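Local atomic coordinates of C-1-tetrahydrofolate synthase, cytoplasmic, putative (Trypanosoma brucei, PDB entry 4CJX), a protein that probably catalyses the NADP-dependent oxidation of methylenetetrahydrofolate and the hydrolysis of the methenyl product in one-carbon metabolism, working as a homodimer. Residues P161-C166 with L305-T310; S60-G65 with H116-Q121; M22-V27 with V281-A286. All blocks are in the same frame, centred on the assembly; numbering follows the deposited sequence.

Interaction 1 of 3, residues P161-C166 with L305-T310; sequences PAIVPC and LKNTLT
Asn307, on helix 296-316, reaches across to Ile163, Val164 and Cys166 in the loop that leads into helix 166-178. With CG anti to its own carbonyl carbon (chi1 -72°), the side chain runs off the helix straight at the loop. CB only approaches the loop, 4.3 Å from Ile163 CG2. One atom further, CG lies 4.0 Å from the same methyl, and OD1 remains 3.9 Å from Val164 O. The amide nitrogen does most of the work: ND2 donates to Val164 O at 2.9 Å, a fairly straight bond (161° at the hydrogen). The acceptor lies close to the plane of the Asn307 amide, whereas ND2 itself is tilted 27° from the carbonyl plane of Val164. ND2 also donates to Ala143 O, so two backbone carbonyls grip one buried nitrogen and hold the amide's rotation. Around it, Ile163 CG2 packs 3.5 Å from ND2, and Cys166 SG comes to 3.8 Å from ND2. At the margin, Thr310 CG2 makes a loose contact with Ala162 O.

The helix amide thus holds the loop just ahead of Pro165, the N-cap of helix 166-178, where the Cys166 side chain lies about 5 Å from the bound inhibitor. Val164 also touches Leu203 of helix 197-206, while Leu305, pointing away from the loop, and Leu309 pack on Leu41 of helix 30-51, and Leu305 also meets helix 68-83.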
# COMPACT_ATOMS: atom_id res chain seq x y z
N PRO B 161 -4.94 4.69 -12.30
CA PRO B 161 -5.72 3.49 -12.07
C PRO B 161 -7.18 3.62 -12.54
O PRO B 161 -7.79 4.69 -12.43
CB PRO B 161 -5.64 3.31 -10.54
CG PRO B 161 -5.42 4.67 -10.02
CD PRO B 161 -4.66 5.43 -11.06
N ALA B 162 -7.73 2.52 -13.05
CA ALA B 162 -9.13 2.46 -13.46
C ALA B 162 -10.07 2.79 -12.31
O ALA B 162 -10.93 3.67 -12.42
CB ALA B 162 -9.45 1.08 -13.99
N ILE B 163 -9.85 2.10 -11.19
CA ILE B 163 -10.73 2.16 -10.03
C ILE B 163 -9.93 2.64 -8.83
O ILE B 163 -8.77 2.29 -8.67
CB ILE B 163 -11.35 0.76 -9.69
CG1 ILE B 163 -11.54 -0.09 -10.95
CG2 ILE B 163 -12.69 0.92 -8.98
CD1 ILE B 163 -12.33 -1.38 -10.74
N VAL B 164 -10.56 3.46 -8.00
CA VAL B 164 -10.01 3.86 -6.70
C VAL B 164 -11.11 3.67 -5.63
O VAL B 164 -12.27 3.94 -5.92
CB VAL B 164 -9.56 5.33 -6.76
CG1 VAL B 164 -9.06 5.80 -5.42
CG2 VAL B 164 -8.48 5.53 -7.82
N PRO B 165 -10.75 3.25 -4.40
CA PRO B 165 -11.80 3.02 -3.42
C PRO B 165 -12.59 4.31 -3.17
O PRO B 165 -12.02 5.41 -3.23
CB PRO B 165 -11.04 2.56 -2.17
CG PRO B 165 -9.72 2.08 -2.66
CD PRO B 165 -9.42 2.90 -3.87
N CYS B 166 -13.89 4.16 -2.93
CA CYS B 166 -14.81 5.29 -2.99
C CYS B 166 -14.52 6.35 -1.91
O CYS B 166 -14.51 7.56 -2.21
CB CYS B 166 -16.23 4.76 -2.90
SG CYS B 166 -16.60 3.52 -4.17
N LEU B 305 -20.75 5.85 -7.78
CA LEU B 305 -21.48 6.05 -9.03
C LEU B 305 -20.51 6.41 -10.17
O LEU B 305 -20.67 5.98 -11.31
CB LEU B 305 -22.55 7.12 -8.86
CG LEU B 305 -23.61 6.87 -7.78
CD1 LEU B 305 -24.73 7.90 -7.91
CD2 LEU B 305 -24.20 5.47 -7.85
N LYS B 306 -19.49 7.22 -9.84
CA LYS B 306 -18.45 7.57 -10.80
C LYS B 306 -17.66 6.32 -11.27
O LYS B 306 -17.57 6.06 -12.47
CB LYS B 306 -17.55 8.67 -10.22
CG LYS B 306 -16.64 9.31 -11.26
CD LYS B 306 -15.95 10.55 -10.71
CE LYS B 306 -15.10 11.24 -11.78
NZ LYS B 306 -13.97 12.01 -11.14
N ASN B 307 -17.15 5.54 -10.32
CA ASN B 307 -16.46 4.30 -10.64
C ASN B 307 -17.31 3.41 -11.55
O ASN B 307 -16.84 2.87 -12.54
CB ASN B 307 -16.12 3.49 -9.38
CG ASN B 307 -15.01 4.10 -8.55
OD1 ASN B 307 -14.50 5.17 -8.86
ND2 ASN B 307 -14.64 3.42 -7.48
N THR B 308 -18.59 3.31 -11.19
CA THR B 308 -19.53 2.46 -11.91
C THR B 308 -19.75 2.93 -13.35
O THR B 308 -19.77 2.12 -14.29
CB THR B 308 -20.86 2.39 -11.13
OG1 THR B 308 -20.61 1.86 -9.80
CG2 THR B 308 -21.87 1.54 -11.87
N LEU B 309 -19.90 4.24 -13.54
CA LEU B 309 -20.02 4.81 -14.88
C LEU B 309 -18.73 4.61 -15.68
O LEU B 309 -18.79 4.29 -16.86
CB LEU B 309 -20.38 6.29 -14.82
CG LEU B 309 -20.67 7.01 -16.14
CD1 LEU B 309 -21.86 6.43 -16.89
CD2 LEU B 309 -20.89 8.49 -15.86
N THR B 310 -17.57 4.77 -15.03
CA THR B 310 -16.29 4.47 -15.66
C THR B 310 -16.22 3.00 -16.08
O THR B 310 -15.83 2.68 -17.22
CB THR B 310 -15.09 4.87 -14.78
OG1 THR B 310 -15.16 6.28 -14.55
CG2 THR B 310 -13.79 4.57 -15.45

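Interaction 2 of 3, residues S60-G65 with H116-Q121. With 9L9 ((2S)-2-[[4-[[2,4-bis(azanyl)-6-oxidanylidene-1H-pyrimidin-5-yl]carbamoylamino]phenyl]carbonylamino]pentanedioic acid), chain G.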
# COMPACT_ATOMS: atom_id res chain seq x y z
N SER B 60 -24.81 -3.29 -8.41
CA SER B 60 -25.28 -4.25 -7.47
C SER B 60 -24.79 -3.95 -6.06
O SER B 60 -23.59 -3.79 -5.87
CB SER B 60 -24.82 -5.65 -7.86
OG SER B 60 -25.35 -6.56 -6.91
N THR B 61 -25.69 -3.91 -5.08
CA THR B 61 -25.30 -3.85 -3.66
C THR B 61 -25.85 -5.04 -2.85
O THR B 61 -27.05 -5.31 -2.87
CB THR B 61 -25.82 -2.57 -2.99
OG1 THR B 61 -27.22 -2.49 -3.18
CG2 THR B 61 -25.15 -1.33 -3.58
N ILE B 62 -24.95 -5.71 -2.14
CA ILE B 62 -25.27 -6.82 -1.28
C ILE B 62 -25.09 -6.39 0.16
O ILE B 62 -24.03 -5.92 0.55
CB ILE B 62 -24.31 -8.00 -1.55
CG1 ILE B 62 -24.44 -8.49 -3.00
CG2 ILE B 62 -24.58 -9.14 -0.57
CD1 ILE B 62 -23.39 -9.52 -3.40
N ILE B 63 -26.14 -6.54 0.96
CA ILE B 63 -26.06 -6.31 2.38
C ILE B 63 -26.38 -7.60 3.12
O ILE B 63 -27.35 -8.30 2.79
CB ILE B 63 -26.96 -5.14 2.81
CG1 ILE B 63 -26.84 -4.88 4.32
CG2 ILE B 63 -28.42 -5.39 2.46
CD1 ILE B 63 -27.53 -3.60 4.77
N CYS B 64 -25.54 -7.95 4.09
CA CYS B 64 -25.76 -9.08 4.97
C CYS B 64 -26.14 -8.54 6.35
O CYS B 64 -25.45 -7.67 6.88
CB CYS B 64 -24.50 -9.94 5.08
SG CYS B 64 -23.91 -10.69 3.55
N GLY B 65 -27.22 -9.06 6.92
CA GLY B 65 -27.66 -8.68 8.25
C GLY B 65 -28.42 -7.37 8.25
O GLY B 65 -28.83 -6.87 7.19
N HIS B 116 -22.56 -3.92 -13.96
CA HIS B 116 -21.18 -3.49 -14.17
C HIS B 116 -20.37 -3.27 -12.88
O HIS B 116 -19.14 -3.24 -12.91
CB HIS B 116 -21.20 -2.23 -15.01
CG HIS B 116 -21.96 -2.42 -16.28
ND1 HIS B 116 -23.14 -1.76 -16.55
CD2 HIS B 116 -21.77 -3.28 -17.30
CE1 HIS B 116 -23.61 -2.17 -17.71
NE2 HIS B 116 -22.80 -3.09 -18.19
N SER B 117 -21.07 -3.16 -11.75
CA SER B 117 -20.45 -2.93 -10.44
C SER B 117 -21.08 -3.83 -9.38
O SER B 117 -22.30 -3.92 -9.31
CB SER B 117 -20.68 -1.47 -10.00
OG SER B 117 -19.67 -0.62 -10.50
N ILE B 118 -20.24 -4.41 -8.53
CA ILE B 118 -20.69 -5.17 -7.36
C ILE B 118 -20.10 -4.60 -6.07
O ILE B 118 -18.88 -4.53 -5.90
CB ILE B 118 -20.27 -6.65 -7.47
CG1 ILE B 118 -20.92 -7.29 -8.69
CG2 ILE B 118 -20.62 -7.41 -6.20
CD1 ILE B 118 -20.30 -8.61 -9.10
N VAL B 119 -20.99 -4.23 -5.16
CA VAL B 119 -20.62 -3.68 -3.87
C VAL B 119 -21.06 -4.66 -2.78
O VAL B 119 -22.25 -4.98 -2.65
CB VAL B 119 -21.28 -2.30 -3.65
CG1 VAL B 119 -21.18 -1.84 -2.19
CG2 VAL B 119 -20.68 -1.24 -4.56
N VAL B 120 -20.10 -5.13 -1.99
CA VAL B 120 -20.42 -5.99 -0.85
C VAL B 120 -20.26 -5.12 0.39
O VAL B 120 -19.15 -4.82 0.80
CB VAL B 120 -19.49 -7.25 -0.79
CG1 VAL B 120 -19.74 -8.06 0.49
CG2 VAL B 120 -19.66 -8.12 -2.04
N GLN B 121 -21.38 -4.68 0.97
CA GLN B 121 -21.35 -3.74 2.09
C GLN B 121 -20.66 -4.35 3.33
O GLN B 121 -20.99 -5.43 3.77
CB GLN B 121 -22.76 -3.23 2.41
CG GLN B 121 -22.83 -2.05 3.37
CD GLN B 121 -22.33 -0.73 2.79
OE1 GLN B 121 -22.34 -0.50 1.58
NE2 GLN B 121 -21.93 0.17 3.68
N2A 9L9 G . -18.26 -2.25 0.51
N1 9L9 G . -18.50 -0.94 2.53
C2 9L9 G . -18.29 -0.95 1.19
N3 9L9 G . -18.08 0.22 0.46
C4 9L9 G . -18.14 1.37 1.25
O4A 9L9 G . -17.94 2.38 0.59
N5A 9L9 G . -18.55 2.60 3.31
C5 9L9 G . -18.34 1.41 2.63
C6 9L9 G . -18.54 0.21 3.24
N7 9L9 G . -18.77 0.15 4.68
O8A 9L9 G . -20.46 3.19 2.23
N9 9L9 G . -19.68 4.48 3.89
C1B 9L9 G . -20.61 5.49 3.86
C2B 9L9 G . -20.60 6.40 4.94
C3B 9L9 G . -21.52 7.45 5.01
C4B 9L9 G . -22.48 7.63 4.02
C5B 9L9 G . -22.46 6.75 2.92
C6B 9L9 G . -21.54 5.69 2.84
C7B 9L9 G . -23.43 8.82 4.08
O7B 9L9 G . -23.82 9.26 3.03
CAW 9L9 G . -19.63 3.38 3.10
N 9L9 G . -23.75 9.43 5.24
CA 9L9 G . -24.56 10.63 5.36
C 9L9 G . -23.63 11.79 5.65
OXT 9L9 G . -22.54 11.51 6.17
CB 9L9 G . -25.55 10.63 6.50
CG 9L9 G . -25.99 9.22 6.86
CD 9L9 G . -27.23 9.31 7.70
OE1 9L9 G . -28.20 9.91 7.23
OE2 9L9 G . -27.23 8.79 8.82
O 9L9 G . -23.97 12.97 5.41
O HOH W 1 -23.45 -6.23 4.84
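Ser60 to Ile62 pair in parallel with Ile118 to Val120, the strand axes 4.7 Å apart and 16° from exact alignment. Ser60 N and O bond to Ser117 O and Val119 N, and Ile62 N and O to Val119 O and Gln121 N. Past the Gln121 N bond a water carries the link on, accepting from Cys64 N and donating to Gln121 O.

Thr61 and Val119 lie side by side on one face, CG2 of Thr61 4.0 Å from CB of Val119; Thr61 OG1 bonds to Arg78. On the other face Ile62 CD1 packs 4.2 Å from Val120 CG2 and also touches Ile118, with Leu109 of helix 99-110 against both isoleucines.

Val120 O accepts from N2A of the bound inhibitor at 2.7 Å. Gln121, bent at chi2 (71°), brings its amide to the pyrimidine, NE2 3.4 Å from C6 of the ligand, while OE1 takes a bond from Lys77, which also binds the ligand.

Strand 58-64, central between 87-93 and 117-120 in a parallel sheet, with helices 68-83 and 99-110 on the two faces, is characteristic of a three-layer alpha/beta domain, and the inhibitor pocket opens at the carboxyl end of strand 117-120.

Interaction 3 of 3, residues M22-V27 with V281-A286; sequences MPEAVV and VARKRA
A salt-bridge network of Glu24, Arg283 and Lys284 joins the N-terminal segment to residues 281-286. The Glu24 carboxylate divides its oxygens between the two basic residues. OE2 takes a hydrogen bond from Lys284 NZ at 2.6 Å on its syn side, 28° out of the carboxylate plane. The lysine chain, bent at chi2 (-65°), runs beside the glutamate in the same direction, and its CD and CE also brush OE2. OE1 faces Arg283 NE at 3.4 Å, but lies well out of the guanidinium plane, so that this pair is held by charge alone. The NE proton is used instead by a water at the guanidinium edge, 2.6 Å from Arg283 NE. That water donates in turn to Glu24 OE1 and, at 2.8 Å, to Ala25 O, tying the two segments together.

Beneath the charges Ala25 N donates to Arg283 O at 2.8 Å, almost perfectly straight at 178°, just ahead of the point where the chain becomes strand 26-27. This strand is an outermost one of the parallel sheet of the NAD(P)-binding domain, and Val26 pairs through its backbone with Ala287 and Ile289 next to it.

Ala25 turns its methyl inward, CB lying 3.9 Å from Ala286 CB, and also touches Ile289. Farther along, Val27 CG2 comes obliquely to the Arg283 guanidinium, 3.7 Å from NH2. At the exposed opposite end, the Met22 chain bends back so that CE rests 3.3 Å from Lys284 O.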
# COMPACT_ATOMS: atom_id res chain seq x y z
N MET B 22 -14.71 37.05 13.55
CA MET B 22 -13.35 36.44 13.42
C MET B 22 -13.34 35.43 12.27
O MET B 22 -14.36 34.80 11.99
CB MET B 22 -12.93 35.77 14.74
CG MET B 22 -11.55 35.09 14.71
SD MET B 22 -11.27 33.79 15.93
CE MET B 22 -10.46 32.51 14.97
N PRO B 23 -12.18 35.29 11.60
CA PRO B 23 -12.04 34.23 10.60
C PRO B 23 -12.24 32.83 11.19
O PRO B 23 -11.89 32.57 12.35
CB PRO B 23 -10.60 34.40 10.09
CG PRO B 23 -9.91 35.22 11.12
CD PRO B 23 -10.98 36.14 11.63
N GLU B 24 -12.82 31.96 10.38
CA GLU B 24 -13.04 30.58 10.72
C GLU B 24 -12.93 29.78 9.47
O GLU B 24 -12.99 30.35 8.37
CB GLU B 24 -14.45 30.38 11.24
CG GLU B 24 -14.79 31.16 12.49
CD GLU B 24 -15.94 30.53 13.24
OE1 GLU B 24 -16.61 29.62 12.70
OE2 GLU B 24 -16.15 30.96 14.38
N ALA B 25 -12.85 28.46 9.63
CA ALA B 25 -12.72 27.54 8.53
C ALA B 25 -13.89 27.64 7.57
O ALA B 25 -15.04 27.84 7.97
CB ALA B 25 -12.60 26.11 9.02
N VAL B 26 -13.58 27.44 6.30
CA VAL B 26 -14.61 27.18 5.32
C VAL B 26 -15.14 25.76 5.59
O VAL B 26 -14.35 24.79 5.62
CB VAL B 26 -14.03 27.27 3.90
CG1 VAL B 26 -14.98 26.66 2.87
CG2 VAL B 26 -13.68 28.71 3.57
N VAL B 27 -16.45 25.63 5.75
CA VAL B 27 -17.06 24.33 5.92
C VAL B 27 -17.43 23.82 4.52
O VAL B 27 -18.30 24.36 3.86
CB VAL B 27 -18.33 24.36 6.80
CG1 VAL B 27 -18.93 22.96 6.91
CG2 VAL B 27 -18.03 24.93 8.18
N VAL B 281 -14.27 23.33 17.96
CA VAL B 281 -12.98 24.00 18.20
C VAL B 281 -12.12 24.02 16.92
O VAL B 281 -11.47 25.03 16.62
CB VAL B 281 -12.23 23.32 19.37
CG1 VAL B 281 -10.89 23.98 19.63
CG2 VAL B 281 -13.07 23.35 20.63
N ALA B 282 -12.12 22.91 16.19
CA ALA B 282 -11.31 22.79 14.95
C ALA B 282 -11.65 23.84 13.91
O ALA B 282 -10.74 24.35 13.24
CB ALA B 282 -11.44 21.41 14.31
N ARG B 283 -12.95 24.18 13.80
CA ARG B 283 -13.40 25.19 12.82
C ARG B 283 -12.87 26.59 13.12
O ARG B 283 -12.85 27.42 12.24
CB ARG B 283 -14.93 25.20 12.71
CG ARG B 283 -15.62 25.91 13.86
CD ARG B 283 -17.14 25.91 13.77
NE ARG B 283 -17.65 26.44 12.50
CZ ARG B 283 -18.95 26.49 12.19
NH1 ARG B 283 -19.86 26.05 13.05
NH2 ARG B 283 -19.34 26.98 11.02
N LYS B 284 -12.39 26.87 14.33
CA LYS B 284 -11.83 28.19 14.58
C LYS B 284 -10.38 28.29 14.16
O LYS B 284 -9.83 29.38 14.15
CB LYS B 284 -11.88 28.57 16.08
CG LYS B 284 -13.22 28.39 16.77
CD LYS B 284 -14.30 29.30 16.23
CE LYS B 284 -15.65 28.85 16.80
NZ LYS B 284 -16.80 29.77 16.55
N ARG B 285 -9.74 27.17 13.85
CA ARG B 285 -8.31 27.17 13.59
C ARG B 285 -7.95 26.76 12.14
O ARG B 285 -6.98 27.27 11.57
CB ARG B 285 -7.63 26.24 14.60
CG ARG B 285 -7.81 26.73 16.04
CD ARG B 285 -7.23 25.72 17.00
NE ARG B 285 -5.81 25.56 16.74
CZ ARG B 285 -4.85 26.15 17.45
NH1 ARG B 285 -5.16 26.88 18.50
NH2 ARG B 285 -3.58 25.99 17.11
N ALA B 286 -8.71 25.81 11.60
CA ALA B 286 -8.53 25.31 10.24
C ALA B 286 -8.89 26.34 9.19
O ALA B 286 -9.72 27.23 9.41
CB ALA B 286 -9.40 24.08 10.04
O HOH W 2 -16.54 27.36 10.32

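In the fold
Interaction 2 is wholly buried and built mainly from strand backbone bonds, with mostly apolar side chains on both faces and the inhibitor at its end. Interaction 1 is partly buried and depends on one amide gripping loop carbonyls. The two meet: Thr308 OG1 and Ser117 OG, 2.7 Å apart, probably share a hydrogen bond, linking helix 296-316 to strand 117-120 of the catalytic domain. Interaction 3 lies on the opposite side of the chain's centre, its centre about 32 Å from that of interaction 1 and 38 Å from that of interaction 2. There, near solvent, charges and a bridging water accompany a backbone bond and a small alanine contact, at the far edge of the NAD(P)-binding sheet.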